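Local coordinates for protein putative metalloprotease II (Bacteroides fragilis, PDB 4ON1) that probably cleaves proteins as an extracellular zinc metalloendopeptidase of the fragilysin type, captured here with its N-terminal domain still attached, at residues S36-T41 against T56-I61; G101-Y106 against I158-A163; A197-T202 against H308-R313; L203-I208 against P283-R288; L207-D212 against I246-H251. One frame throughout, in Å; residues are numbered along the deposited sequence.

Contact 1 of 5, residues S36-T41 against T56-I61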
# COMPACT_ATOMS: atom_id res chain seq x y z
N SER A 36 15.06 -12.65 3.34
CA SER A 36 16.23 -11.96 3.86
C SER A 36 17.52 -12.28 3.09
O SER A 36 18.52 -11.60 3.26
CB SER A 36 16.43 -12.30 5.34
OG SER A 36 16.71 -13.68 5.50
N LYS A 37 17.49 -13.32 2.25
CA LYS A 37 18.69 -13.69 1.48
C LYS A 37 18.69 -13.08 0.08
O LYS A 37 19.62 -13.30 -0.70
CB LYS A 37 18.81 -15.22 1.37
CG LYS A 37 19.03 -15.93 2.69
CD LYS A 37 19.00 -17.45 2.51
CE LYS A 37 19.19 -18.17 3.84
NZ LYS A 37 18.29 -17.59 4.89
N ILE A 38 17.64 -12.33 -0.24
CA ILE A 38 17.48 -11.76 -1.58
C ILE A 38 17.86 -10.29 -1.60
O ILE A 38 17.20 -9.47 -0.96
CB ILE A 38 16.03 -11.94 -2.08
CG1 ILE A 38 15.70 -13.44 -2.16
CG2 ILE A 38 15.83 -11.28 -3.42
CD1 ILE A 38 14.22 -13.73 -2.36
N SER A 39 18.92 -9.95 -2.33
CA SER A 39 19.45 -8.58 -2.31
C SER A 39 19.59 -7.92 -3.69
O SER A 39 18.83 -7.02 -4.03
CB SER A 39 20.82 -8.56 -1.63
OG SER A 39 20.70 -8.18 -0.27
N ASN A 40 20.56 -8.38 -4.48
CA ASN A 40 20.86 -7.72 -5.74
C ASN A 40 20.37 -8.50 -6.94
O ASN A 40 19.89 -7.94 -7.93
CB ASN A 40 22.36 -7.48 -5.90
CG ASN A 40 22.95 -6.67 -4.77
OD1 ASN A 40 22.79 -5.45 -4.73
ND2 ASN A 40 23.64 -7.34 -3.86
N THR A 41 20.49 -9.82 -6.84
CA THR A 41 20.16 -10.70 -7.95
C THR A 41 18.78 -11.32 -7.81
O THR A 41 18.18 -11.33 -6.74
CB THR A 41 21.21 -11.82 -8.07
OG1 THR A 41 21.38 -12.47 -6.80
CG2 THR A 41 22.54 -11.24 -8.51
N THR A 56 8.78 -19.55 -9.22
CA THR A 56 8.68 -18.13 -9.53
C THR A 56 10.02 -17.50 -9.22
O THR A 56 10.83 -18.07 -8.49
CB THR A 56 7.57 -17.43 -8.74
OG1 THR A 56 7.44 -16.08 -9.18
CG2 THR A 56 7.89 -17.44 -7.25
N SER A 57 10.28 -16.33 -9.79
CA SER A 57 11.50 -15.62 -9.46
C SER A 57 11.14 -14.25 -8.90
O SER A 57 10.16 -13.65 -9.33
CB SER A 57 12.40 -15.49 -10.69
OG SER A 57 11.94 -14.46 -11.54
N ILE A 58 11.90 -13.77 -7.92
CA ILE A 58 11.69 -12.42 -7.41
C ILE A 58 13.03 -11.75 -7.11
O ILE A 58 14.06 -12.42 -7.00
CB ILE A 58 10.84 -12.38 -6.11
CG1 ILE A 58 11.60 -12.98 -4.94
CG2 ILE A 58 9.50 -13.07 -6.30
CD1 ILE A 58 10.85 -12.85 -3.62
N LYS A 59 13.01 -10.42 -7.01
CA LYS A 59 14.19 -9.71 -6.55
C LYS A 59 13.78 -8.52 -5.71
O LYS A 59 12.61 -8.09 -5.74
CB LYS A 59 15.06 -9.23 -7.72
CG LYS A 59 14.39 -8.21 -8.60
CD LYS A 59 15.35 -7.71 -9.67
CE LYS A 59 15.95 -8.85 -10.47
NZ LYS A 59 16.80 -8.36 -11.60
N ALA A 60 14.73 -8.00 -4.96
CA ALA A 60 14.50 -6.82 -4.14
C ALA A 60 14.21 -5.61 -5.03
O ALA A 60 14.77 -5.48 -6.11
CB ALA A 60 15.71 -6.55 -3.26
N ILE A 61 13.34 -4.73 -4.56
CA ILE A 61 13.01 -3.50 -5.28
C ILE A 61 13.92 -2.37 -4.84
O ILE A 61 14.04 -2.09 -3.65
CB ILE A 61 11.55 -3.07 -5.06
CG1 ILE A 61 10.60 -4.15 -5.56
CG2 ILE A 61 11.27 -1.74 -5.77
CD1 ILE A 61 9.14 -3.81 -5.36
O HOH W 1 17.24 -8.82 -5.37
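S39 approaches A60 of strand 52-68 with their CA atoms 5.6 Å apart, and T41 lies nearest K59, yet no direct hydrogen bond ties the loop to the strand. I38 supplies most of the apolar contact. Its branches divide the work: CG2, anti to the backbone N, rests against the strand backbone, 3.8 Å from A60 N and close to K59 CA, while the CG1 arm leads CD1 to the tip of I58, with I38 CD1 and I58 CD1 3.7 Å apart. The two isoleucines cross at about a right angle. I58 reaches this meeting with CG1 held between its own backbone N and carbonyl carbon (chi1 69°), the crowded position. F76 of strand 71-78 packs on both isoleucines. At the solvent side the contact turns to backbone oxygens. S39 O sits 3.2 Å from A60 CB, and T41 O faces the CB of K59 at 3.9 Å. Between them water 1 accepts a hydrogen bond from A60 N at 2.7 Å, gives one to T41 O at 3.0 Å and a weak one to S39 O. Strand 43-49 pairs with this strand through I45 to T56 and H43 to I58, so T41 and A60 are the next pair in that antiparallel register. The water stands where the ladder would have continued: both its protons and one acceptor site are engaged, which implies that the loop is joined to the strand by solvent above a small hydrophobic base.

Contact 2 of 5, residues G101-Y106 against I158-A163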
# COMPACT_ATOMS: atom_id res chain seq x y z
N GLY A 101 -6.58 -16.92 -11.03
CA GLY A 101 -7.16 -15.65 -11.42
C GLY A 101 -7.41 -14.68 -10.28
O GLY A 101 -7.70 -13.50 -10.51
N ASP A 102 -7.32 -15.16 -9.05
CA ASP A 102 -7.53 -14.31 -7.88
C ASP A 102 -6.22 -13.78 -7.31
O ASP A 102 -5.19 -14.47 -7.34
CB ASP A 102 -8.30 -15.05 -6.79
CG ASP A 102 -9.77 -15.21 -7.11
OD1 ASP A 102 -10.21 -14.68 -8.16
OD2 ASP A 102 -10.49 -15.86 -6.32
N LEU A 103 -6.26 -12.55 -6.83
CA LEU A 103 -5.12 -11.99 -6.11
C LEU A 103 -5.14 -12.47 -4.65
O LEU A 103 -6.11 -12.24 -3.92
CB LEU A 103 -5.15 -10.46 -6.17
CG LEU A 103 -3.94 -9.75 -5.58
CD1 LEU A 103 -2.74 -10.02 -6.46
CD2 LEU A 103 -4.20 -8.25 -5.47
N ILE A 104 -4.08 -13.15 -4.24
CA ILE A 104 -4.02 -13.79 -2.92
C ILE A 104 -2.92 -13.19 -2.04
O ILE A 104 -1.79 -13.03 -2.49
CB ILE A 104 -3.77 -15.30 -3.05
CG1 ILE A 104 -4.80 -15.92 -4.00
CG2 ILE A 104 -3.81 -15.97 -1.68
CD1 ILE A 104 -6.24 -15.81 -3.51
N ASP A 105 -3.26 -12.85 -0.80
CA ASP A 105 -2.29 -12.38 0.19
C ASP A 105 -1.95 -13.48 1.19
O ASP A 105 -2.86 -14.06 1.80
CB ASP A 105 -2.82 -11.16 0.95
CG ASP A 105 -2.06 -9.88 0.64
OD1 ASP A 105 -0.93 -9.96 0.11
OD2 ASP A 105 -2.58 -8.79 0.94
N TYR A 106 -0.67 -13.79 1.35
CA TYR A 106 -0.23 -14.68 2.43
C TYR A 106 0.47 -13.85 3.48
O TYR A 106 1.42 -13.13 3.17
CB TYR A 106 0.71 -15.78 1.91
CG TYR A 106 0.12 -16.66 0.83
CD1 TYR A 106 -0.43 -17.89 1.13
CD2 TYR A 106 0.14 -16.25 -0.50
CE1 TYR A 106 -0.97 -18.69 0.15
CE2 TYR A 106 -0.40 -17.05 -1.50
CZ TYR A 106 -0.95 -18.27 -1.17
OH TYR A 106 -1.48 -19.07 -2.16
N ILE A 158 -5.50 -14.65 2.43
CA ILE A 158 -6.66 -13.81 2.13
C ILE A 158 -6.86 -13.70 0.62
O ILE A 158 -5.93 -13.34 -0.10
CB ILE A 158 -6.51 -12.40 2.70
CG1 ILE A 158 -6.13 -12.45 4.17
CG2 ILE A 158 -7.80 -11.61 2.50
CD1 ILE A 158 -7.26 -12.96 5.04
N ASP A 159 -8.07 -13.98 0.15
CA ASP A 159 -8.38 -13.76 -1.26
C ASP A 159 -8.83 -12.31 -1.44
O ASP A 159 -9.97 -11.96 -1.15
CB ASP A 159 -9.46 -14.73 -1.73
CG ASP A 159 -9.55 -14.81 -3.25
OD1 ASP A 159 -9.78 -15.92 -3.76
OD2 ASP A 159 -9.40 -13.76 -3.92
N ILE A 160 -7.92 -11.47 -1.93
CA ILE A 160 -8.21 -10.05 -2.11
C ILE A 160 -9.31 -9.83 -3.14
O ILE A 160 -10.22 -9.02 -2.95
CB ILE A 160 -6.95 -9.27 -2.57
CG1 ILE A 160 -5.78 -9.50 -1.61
CG2 ILE A 160 -7.25 -7.77 -2.75
CD1 ILE A 160 -6.06 -9.05 -0.19
N THR A 161 -9.22 -10.56 -4.25
CA THR A 161 -10.21 -10.45 -5.31
C THR A 161 -11.62 -10.73 -4.80
O THR A 161 -12.55 -10.00 -5.11
CB THR A 161 -9.86 -11.40 -6.46
OG1 THR A 161 -8.58 -11.04 -6.99
CG2 THR A 161 -10.91 -11.33 -7.56
N LYS A 162 -11.76 -11.78 -3.99
CA LYS A 162 -13.05 -12.09 -3.38
C LYS A 162 -13.50 -10.98 -2.44
O LYS A 162 -14.65 -10.55 -2.51
CB LYS A 162 -12.96 -13.41 -2.60
CG LYS A 162 -13.71 -14.57 -3.23
CD LYS A 162 -12.87 -15.30 -4.26
CE LYS A 162 -13.41 -16.71 -4.48
NZ LYS A 162 -13.29 -17.55 -3.25
N ALA A 163 -12.59 -10.52 -1.59
CA ALA A 163 -12.90 -9.46 -0.63
C ALA A 163 -13.38 -8.18 -1.31
O ALA A 163 -14.31 -7.53 -0.85
CB ALA A 163 -11.69 -9.17 0.23
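D102 meets D159 where the antiparallel pair of strands 102-109 and 153-159, in the fragilysin N-terminal domain, gives way to helix 160-165, with D159 as its N-cap. The D102 side chain leaves the strand toward that helix start. Its CB lies 3.3 Å from D159 OD2, and its CG is close to both oxygens of the same carboxylate. At the tip the branches part: D102 OD1 touches T161 CG2 at 3.5 Å, whereas D102 OD2 comes within 2.7 Å of D159 OD1 and also meets K162 CD. The carboxylate planes are turned 68° apart. Such proximity would probably raise the proton affinity of one acid. D159 has a second duty, since its OD2 accepts from K162 N at 3.1 Å, from above the carboxylate plane, as a helix cap. In the strand pair itself, I104 and D159 form the non-hydrogen-bonded pair, and D105 and I158 a hydrogen-bonded one. I160 N, the first of the helix, still donates to L103 O, in a bent bond, and I160 CD1 reaches D105, whose carboxylate is salt-bridged to R96. T161 OG1, beside its own backbone N (chi1 -61°), accepts from L103 N at 2.8 Å in a nearly straight bond of 173°.

Contact 3 of 5, residues A197-T202 against H308-R313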
# COMPACT_ATOMS: atom_id res chain seq x y z
N ALA A 197 14.98 18.13 -11.69
CA ALA A 197 13.88 17.17 -11.71
C ALA A 197 14.39 15.74 -11.93
O ALA A 197 13.73 14.77 -11.54
CB ALA A 197 12.88 17.55 -12.80
N THR A 198 15.56 15.63 -12.56
CA THR A 198 16.15 14.34 -12.94
C THR A 198 17.20 13.77 -11.97
O THR A 198 17.99 12.90 -12.34
CB THR A 198 16.85 14.49 -14.31
OG1 THR A 198 16.26 15.58 -15.04
CG2 THR A 198 16.74 13.21 -15.11
N TYR A 199 17.18 14.23 -10.72
CA TYR A 199 18.43 14.33 -9.96
C TYR A 199 19.16 13.05 -9.47
O TYR A 199 20.38 12.97 -9.61
CB TYR A 199 18.15 15.25 -8.76
CG TYR A 199 17.91 16.68 -9.21
CD1 TYR A 199 16.99 17.49 -8.56
CD2 TYR A 199 18.60 17.22 -10.29
CE1 TYR A 199 16.76 18.80 -8.97
CE2 TYR A 199 18.38 18.52 -10.71
CZ TYR A 199 17.46 19.30 -10.05
OH TYR A 199 17.24 20.60 -10.47
N PRO A 200 18.45 12.05 -8.91
CA PRO A 200 17.03 11.83 -8.66
C PRO A 200 16.55 12.51 -7.39
O PRO A 200 17.16 12.36 -6.33
CB PRO A 200 16.92 10.31 -8.52
CG PRO A 200 18.32 9.84 -8.14
CD PRO A 200 19.26 11.01 -8.24
N ALA A 201 15.46 13.26 -7.49
CA ALA A 201 14.91 13.91 -6.32
C ALA A 201 14.30 12.87 -5.38
O ALA A 201 13.63 11.94 -5.81
CB ALA A 201 13.88 14.94 -6.72
N THR A 202 14.53 13.05 -4.08
CA THR A 202 13.93 12.17 -3.08
C THR A 202 12.53 12.66 -2.73
O THR A 202 12.35 13.79 -2.28
CB THR A 202 14.77 12.09 -1.80
OG1 THR A 202 16.04 11.49 -2.09
CG2 THR A 202 14.06 11.24 -0.75
N HIS A 308 5.41 19.30 -5.66
CA HIS A 308 6.44 19.84 -6.54
C HIS A 308 7.83 19.59 -5.94
O HIS A 308 8.09 19.96 -4.79
CB HIS A 308 6.21 21.34 -6.78
CG HIS A 308 4.77 21.70 -7.03
ND1 HIS A 308 4.04 21.17 -8.07
CD2 HIS A 308 3.93 22.52 -6.36
CE1 HIS A 308 2.81 21.66 -8.04
NE2 HIS A 308 2.71 22.48 -7.01
N LEU A 309 8.71 18.96 -6.71
CA LEU A 309 10.03 18.56 -6.21
C LEU A 309 10.99 19.73 -6.01
O LEU A 309 11.80 19.73 -5.09
CB LEU A 309 10.67 17.55 -7.16
CG LEU A 309 9.92 16.26 -7.45
CD1 LEU A 309 10.70 15.40 -8.43
CD2 LEU A 309 9.67 15.50 -6.17
N ASN A 310 10.88 20.74 -6.88
CA ASN A 310 11.82 21.86 -6.85
C ASN A 310 11.35 22.98 -5.93
O ASN A 310 12.16 23.59 -5.23
CB ASN A 310 12.04 22.39 -8.26
CG ASN A 310 12.81 21.43 -9.13
OD1 ASN A 310 13.84 20.89 -8.70
ND2 ASN A 310 12.32 21.19 -10.34
N ASN A 311 10.05 23.25 -5.93
CA ASN A 311 9.49 24.22 -5.01
C ASN A 311 8.30 23.67 -4.26
O ASN A 311 7.16 24.02 -4.55
CB ASN A 311 9.11 25.49 -5.77
CG ASN A 311 10.29 26.13 -6.47
OD1 ASN A 311 11.06 26.88 -5.86
ND2 ASN A 311 10.47 25.81 -7.74
N PRO A 312 8.57 22.79 -3.27
CA PRO A 312 7.48 22.14 -2.53
C PRO A 312 6.66 23.13 -1.74
O PRO A 312 7.20 24.11 -1.21
CB PRO A 312 8.22 21.17 -1.59
CG PRO A 312 9.60 21.74 -1.47
CD PRO A 312 9.89 22.33 -2.82
N ARG A 313 5.35 22.90 -1.70
CA ARG A 313 4.47 23.64 -0.81
C ARG A 313 4.80 23.36 0.65
O ARG A 313 5.27 22.27 0.99
CB ARG A 313 3.02 23.28 -1.12
CG ARG A 313 2.61 23.74 -2.51
CD ARG A 313 1.28 23.15 -2.92
NE ARG A 313 0.25 23.51 -1.96
CZ ARG A 313 -0.54 24.57 -2.08
NH1 ARG A 313 -0.39 25.40 -3.10
NH2 ARG A 313 -1.46 24.81 -1.15
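A201, at the start of strand 201-209, meets L309 in the loop between strands 299-301 and 319-323, so this surface contact joins the first strand of the protease sheet to a loop of the same domain. The methyl of A201 points at the other segment and receives one branch of the leucine: A201 CB and L309 CD1 are 3.6 Å apart. L309 gets there with CD1 extended, anti to its CA (chi2 179°), and I240 and I377 also pack on this side chain. The second meeting is polar against aromatic. The amide oxygen of N310 lies near the plane of the Y199 ring, at its edge, with N310 OD1 3.6 Å from Y199 CE1. The side chains cross at a slant with ring and amide planes 66° apart, and no hydrogen bond joins the two segments. The polar grip on N310 lies elsewhere, because its ND2 donates to Q378 O near the C-terminus. On Y199 itself, A197 N sits over one ring face, 3.2 Å above the plane and toward the rim, and the peptide linking Y199 to P200 is cis, which turns the chain sharply before the strand begins. A197 and Y199 are poorly ordered, so the detail of this outer part carries little weight, and the alanine-leucine pair is the firmer of the two. Backbone hydrogen bonds between L309, N310 and N311 and the chain end at I377 and K379 hold the loop there. A strand start, a loop and the terminal helix 367-378 thus gather at one end of a catalytic domain that resembles the metzincin fold of matrixins.

Contact 4 of 5, residues L203-I208 against P283-R288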
# COMPACT_ATOMS: atom_id res chain seq x y z
N LEU A 203 11.53 11.81 -2.95
CA LEU A 203 10.18 12.11 -2.52
C LEU A 203 9.87 11.31 -1.26
O LEU A 203 9.85 10.07 -1.30
CB LEU A 203 9.17 11.79 -3.63
CG LEU A 203 7.70 12.10 -3.37
CD1 LEU A 203 7.52 13.54 -2.89
CD2 LEU A 203 6.88 11.83 -4.61
N GLU A 204 9.66 11.99 -0.14
CA GLU A 204 9.37 11.30 1.12
C GLU A 204 7.91 11.45 1.53
O GLU A 204 7.44 12.57 1.74
CB GLU A 204 10.27 11.79 2.26
CG GLU A 204 9.99 11.09 3.60
CD GLU A 204 10.90 11.56 4.74
OE1 GLU A 204 11.57 12.61 4.58
OE2 GLU A 204 10.94 10.89 5.79
N PHE A 205 7.20 10.33 1.64
CA PHE A 205 5.83 10.34 2.14
C PHE A 205 5.81 10.09 3.64
O PHE A 205 6.39 9.10 4.11
CB PHE A 205 4.98 9.29 1.43
CG PHE A 205 4.80 9.56 -0.02
CD1 PHE A 205 3.86 10.49 -0.46
CD2 PHE A 205 5.58 8.90 -0.96
CE1 PHE A 205 3.71 10.75 -1.81
CE2 PHE A 205 5.44 9.16 -2.31
CZ PHE A 205 4.49 10.08 -2.74
N MET A 206 5.14 10.97 4.37
CA MET A 206 4.96 10.79 5.80
C MET A 206 3.61 10.13 6.04
O MET A 206 2.56 10.74 5.86
CB MET A 206 5.05 12.12 6.55
CG MET A 206 6.33 12.90 6.29
SD MET A 206 7.77 12.10 7.03
CE MET A 206 7.50 12.50 8.76
N LEU A 207 3.65 8.86 6.44
CA LEU A 207 2.43 8.09 6.61
C LEU A 207 2.07 8.04 8.08
O LEU A 207 2.77 7.41 8.89
CB LEU A 207 2.60 6.69 6.02
CG LEU A 207 3.09 6.67 4.57
CD1 LEU A 207 3.24 5.26 4.07
CD2 LEU A 207 2.13 7.42 3.67
N ILE A 208 1.00 8.72 8.44
CA ILE A 208 0.68 8.93 9.84
C ILE A 208 -0.47 8.03 10.27
O ILE A 208 -1.58 8.16 9.74
CB ILE A 208 0.32 10.40 10.12
CG1 ILE A 208 1.39 11.35 9.56
CG2 ILE A 208 0.13 10.62 11.62
CD1 ILE A 208 2.81 11.09 10.12
N PRO A 283 4.57 15.49 1.75
CA PRO A 283 3.20 14.99 1.72
C PRO A 283 2.91 14.18 2.96
O PRO A 283 3.73 13.32 3.31
CB PRO A 283 3.16 14.09 0.47
CG PRO A 283 4.41 14.42 -0.30
CD PRO A 283 5.42 14.86 0.72
N TYR A 284 1.79 14.44 3.62
CA TYR A 284 1.38 13.68 4.80
C TYR A 284 0.07 12.97 4.55
O TYR A 284 -0.89 13.59 4.11
CB TYR A 284 1.24 14.60 6.02
CG TYR A 284 2.55 15.04 6.63
CD1 TYR A 284 3.32 16.02 6.04
CD2 TYR A 284 2.99 14.49 7.83
CE1 TYR A 284 4.51 16.43 6.60
CE2 TYR A 284 4.18 14.90 8.40
CZ TYR A 284 4.93 15.86 7.79
OH TYR A 284 6.10 16.27 8.36
N ILE A 285 0.01 11.67 4.84
CA ILE A 285 -1.24 10.95 4.67
C ILE A 285 -1.66 10.26 5.97
O ILE A 285 -0.88 9.51 6.57
CB ILE A 285 -1.14 9.91 3.54
CG1 ILE A 285 -0.83 10.60 2.21
CG2 ILE A 285 -2.47 9.18 3.37
CD1 ILE A 285 0.58 10.36 1.75
N LEU A 286 -2.88 10.53 6.41
CA LEU A 286 -3.44 9.91 7.60
C LEU A 286 -4.05 8.55 7.27
O LEU A 286 -4.85 8.43 6.33
CB LEU A 286 -4.51 10.80 8.24
CG LEU A 286 -5.15 10.28 9.53
CD1 LEU A 286 -4.14 10.29 10.67
CD2 LEU A 286 -6.38 11.11 9.89
N LEU A 287 -3.69 7.53 8.05
CA LEU A 287 -4.12 6.17 7.76
C LEU A 287 -5.01 5.57 8.85
O LEU A 287 -4.69 5.61 10.04
CB LEU A 287 -2.90 5.26 7.56
CG LEU A 287 -1.89 5.69 6.48
CD1 LEU A 287 -0.74 4.68 6.39
CD2 LEU A 287 -2.59 5.80 5.15
N ARG A 288 -6.13 4.99 8.43
CA ARG A 288 -7.01 4.25 9.33
C ARG A 288 -7.47 2.99 8.63
O ARG A 288 -7.39 2.90 7.40
CB ARG A 288 -8.22 5.08 9.76
CG ARG A 288 -9.07 5.51 8.57
CD ARG A 288 -10.48 5.89 8.97
NE ARG A 288 -10.51 6.84 10.08
CZ ARG A 288 -11.62 7.42 10.53
NH1 ARG A 288 -12.78 7.17 9.95
NH2 ARG A 288 -11.56 8.26 11.56
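M206 covers one face of the Y284 ring, its CB 3.3 Å above the plane and offset toward the rim. The geometry is a CH-pi contact, with M206 CB 3.6 Å from the Y284 centroid, while I208 CG1 touches the ring edge in plane. Bends at chi2 (-70°), which places SD, and chi3, which places CE, keep the thioether above the ring on the CB side. The sulfur, obliquely placed, makes a Met-aromatic contact, and M206 CE stands 4.0 Å from Y284 OH, a hydroxyl hydrogen-bonded to Q279 O. F316 meets this ring edge-to-face, and F266 and L270 of helix 259-271 pack on it too. The F205 ring, on the other face of the sheet, is approached obliquely by P283 and I285, F205 CD1 lying 3.8 Å from P283 CB. Between these two layers of side chains strands 201-209 and 284-288 run parallel, their short segments 27° apart, as expected for neighbouring strands of the metzincin catalytic sheet. Four bonds alternate across them: M206 N to P283 O, I285 N to M206 O, I208 N to I285 O and L287 N to I208 O. On the F205 face L207 and I285 lie side by side, L207 CD2 meeting I285 CD1 at 3.8 Å, and L287 CD1 reaches L207 CB. The I285 side chain is about 10 Å from those of the zinc ligands H334 and H338 and about 13 Å from the zinc ion itself.

Contact 5 of 5, residues L207-D212 against I246-H251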
# COMPACT_ATOMS: atom_id res chain seq x y z
N LEU A 207 3.65 8.86 6.44
CA LEU A 207 2.43 8.09 6.61
C LEU A 207 2.07 8.04 8.08
O LEU A 207 2.77 7.41 8.89
CB LEU A 207 2.60 6.69 6.02
CG LEU A 207 3.09 6.67 4.57
CD1 LEU A 207 3.24 5.26 4.07
CD2 LEU A 207 2.13 7.42 3.67
N ILE A 208 1.00 8.72 8.44
CA ILE A 208 0.68 8.93 9.84
C ILE A 208 -0.47 8.03 10.27
O ILE A 208 -1.58 8.16 9.74
CB ILE A 208 0.32 10.40 10.12
CG1 ILE A 208 1.39 11.35 9.56
CG2 ILE A 208 0.13 10.62 11.62
CD1 ILE A 208 2.81 11.09 10.12
N LYS A 209 -0.21 7.12 11.20
CA LYS A 209 -1.26 6.22 11.67
C LYS A 209 -2.20 6.93 12.63
O LYS A 209 -1.76 7.45 13.65
CB LYS A 209 -0.66 4.98 12.36
CG LYS A 209 0.18 4.14 11.42
CD LYS A 209 1.01 3.10 12.17
CE LYS A 209 0.12 2.02 12.76
NZ LYS A 209 0.94 0.95 13.40
N GLU A 210 -3.48 6.97 12.28
CA GLU A 210 -4.50 7.54 13.15
C GLU A 210 -4.54 6.76 14.46
O GLU A 210 -4.49 5.53 14.46
CB GLU A 210 -5.87 7.52 12.46
CG GLU A 210 -7.04 8.03 13.32
CD GLU A 210 -8.38 7.94 12.60
OE1 GLU A 210 -8.47 8.36 11.42
OE2 GLU A 210 -9.35 7.43 13.21
N LYS A 211 -4.54 7.47 15.58
CA LYS A 211 -4.62 6.80 16.87
C LYS A 211 -5.95 6.08 17.03
O LYS A 211 -7.01 6.66 16.80
CB LYS A 211 -4.41 7.78 18.02
CG LYS A 211 -4.33 7.08 19.38
CD LYS A 211 -4.10 8.06 20.51
CE LYS A 211 -3.96 7.35 21.84
NZ LYS A 211 -3.74 8.31 22.96
N ASP A 212 -5.88 4.81 17.42
CA ASP A 212 -7.03 3.91 17.49
C ASP A 212 -7.71 3.76 16.14
O ASP A 212 -8.86 3.33 16.06
CB ASP A 212 -8.05 4.40 18.53
CG ASP A 212 -7.44 4.58 19.91
OD1 ASP A 212 -6.54 3.79 20.27
OD2 ASP A 212 -7.87 5.51 20.63
N ILE A 246 6.72 5.79 8.19
CA ILE A 246 5.50 5.44 8.91
C ILE A 246 5.62 5.80 10.39
O ILE A 246 6.50 5.31 11.08
CB ILE A 246 5.20 3.92 8.79
CG1 ILE A 246 5.07 3.51 7.32
CG2 ILE A 246 3.93 3.55 9.56
CD1 ILE A 246 5.26 2.00 7.09
N LYS A 247 4.71 6.65 10.86
CA LYS A 247 4.76 7.12 12.25
C LYS A 247 3.43 6.95 12.96
O LYS A 247 2.37 7.11 12.36
CB LYS A 247 5.16 8.60 12.31
CG LYS A 247 6.45 8.94 11.62
CD LYS A 247 6.73 10.45 11.71
CE LYS A 247 6.99 10.89 13.14
NZ LYS A 247 8.14 10.16 13.75
N ASP A 248 3.49 6.63 14.25
CA ASP A 248 2.30 6.71 15.09
C ASP A 248 2.01 8.16 15.46
O ASP A 248 2.90 9.00 15.45
CB ASP A 248 2.44 5.87 16.36
CG ASP A 248 2.41 4.38 16.07
OD1 ASP A 248 1.33 3.87 15.68
OD2 ASP A 248 3.45 3.71 16.22
N SER A 249 0.75 8.44 15.79
CA SER A 249 0.32 9.76 16.20
C SER A 249 -0.59 9.65 17.40
O SER A 249 -0.93 8.55 17.83
CB SER A 249 -0.42 10.48 15.07
OG SER A 249 -1.75 10.02 15.03
N SER A 250 -0.98 10.80 17.95
CA SER A 250 -2.01 10.81 18.98
C SER A 250 -3.26 11.48 18.41
O SER A 250 -4.10 11.98 19.15
CB SER A 250 -1.51 11.52 20.24
OG SER A 250 -1.41 12.91 20.03
N HIS A 251 -3.38 11.48 17.09
CA HIS A 251 -4.52 12.10 16.43
C HIS A 251 -5.62 11.09 16.18
O HIS A 251 -5.41 10.11 15.45
CB HIS A 251 -4.11 12.77 15.12
CG HIS A 251 -5.26 13.32 14.34
ND1 HIS A 251 -5.98 14.42 14.74
CD2 HIS A 251 -5.80 12.93 13.16
CE1 HIS A 251 -6.92 14.68 13.85
NE2 HIS A 251 -6.83 13.79 12.88
O HOH W 2 -0.98 5.97 15.99
O HOH W 3 3.22 1.14 14.94
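S249 and K209 are brought together by two torsions: chi1 of S249 (80°) puts OG between its backbone N and carbonyl carbon, facing K209 O, and chi3 of K209 (69°) bends the chain to carry CE toward D248. S249 OG donates to K209 O at 2.9 Å and accepts from H251 N at 3.0 Å, so one hydroxyl closes an ST turn and also crosses to the neighbouring strand. S249 N makes a weak bond to the same K209 O and donates to water 2. The serine is also tightly packed, S249 CB standing 3.5 Å from I208 CG2. Outside, K209 and D248 lie side by side. Their salt bridge is long, 3.7 Å from K209 NZ to D248 OD1, but water 3 spans it, accepting from K209 NZ and donating to D248 OD2. The lysine's CD also meets I246 CG2, and I220 of helix 217-230 packs against both residues. Backbone bonds K247 N to L207 O and K209 N to K247 O hold the parallel pair, beyond which K211 N donates to H251 O at 2.8 Å, from above the carbonyl plane. E210 turns its acid to R288 instead. Two parallel strands linked through a helix that packs on them are consistent with the beta-alpha-beta crossover that opens a metzincin catalytic domain.

Contacts 1 and 2 come first along the chain, both inside the fragilysin N-terminal domain, with centres about 23 Å apart. Contacts 3, 4 and 5 follow and share strand 201-209: contact 3 at its start, contact 4 along most of it against strand 284-288, and contact 5, sharing L207 and I208 with contact 4, at its end against strand 240-248. Contacts 4 and 5 are about 9 Å apart between centres and meet through the E210-R288 salt bridge, whereas contact 2 lies across the chain's centre from them. Strand 52-68, used by contact 1, also neighbours strand 240-248, linking the two regions. D176, from the chain between contacts 2 and 3, joins H334, H338 and H344 on zinc, consistent with a latent protease.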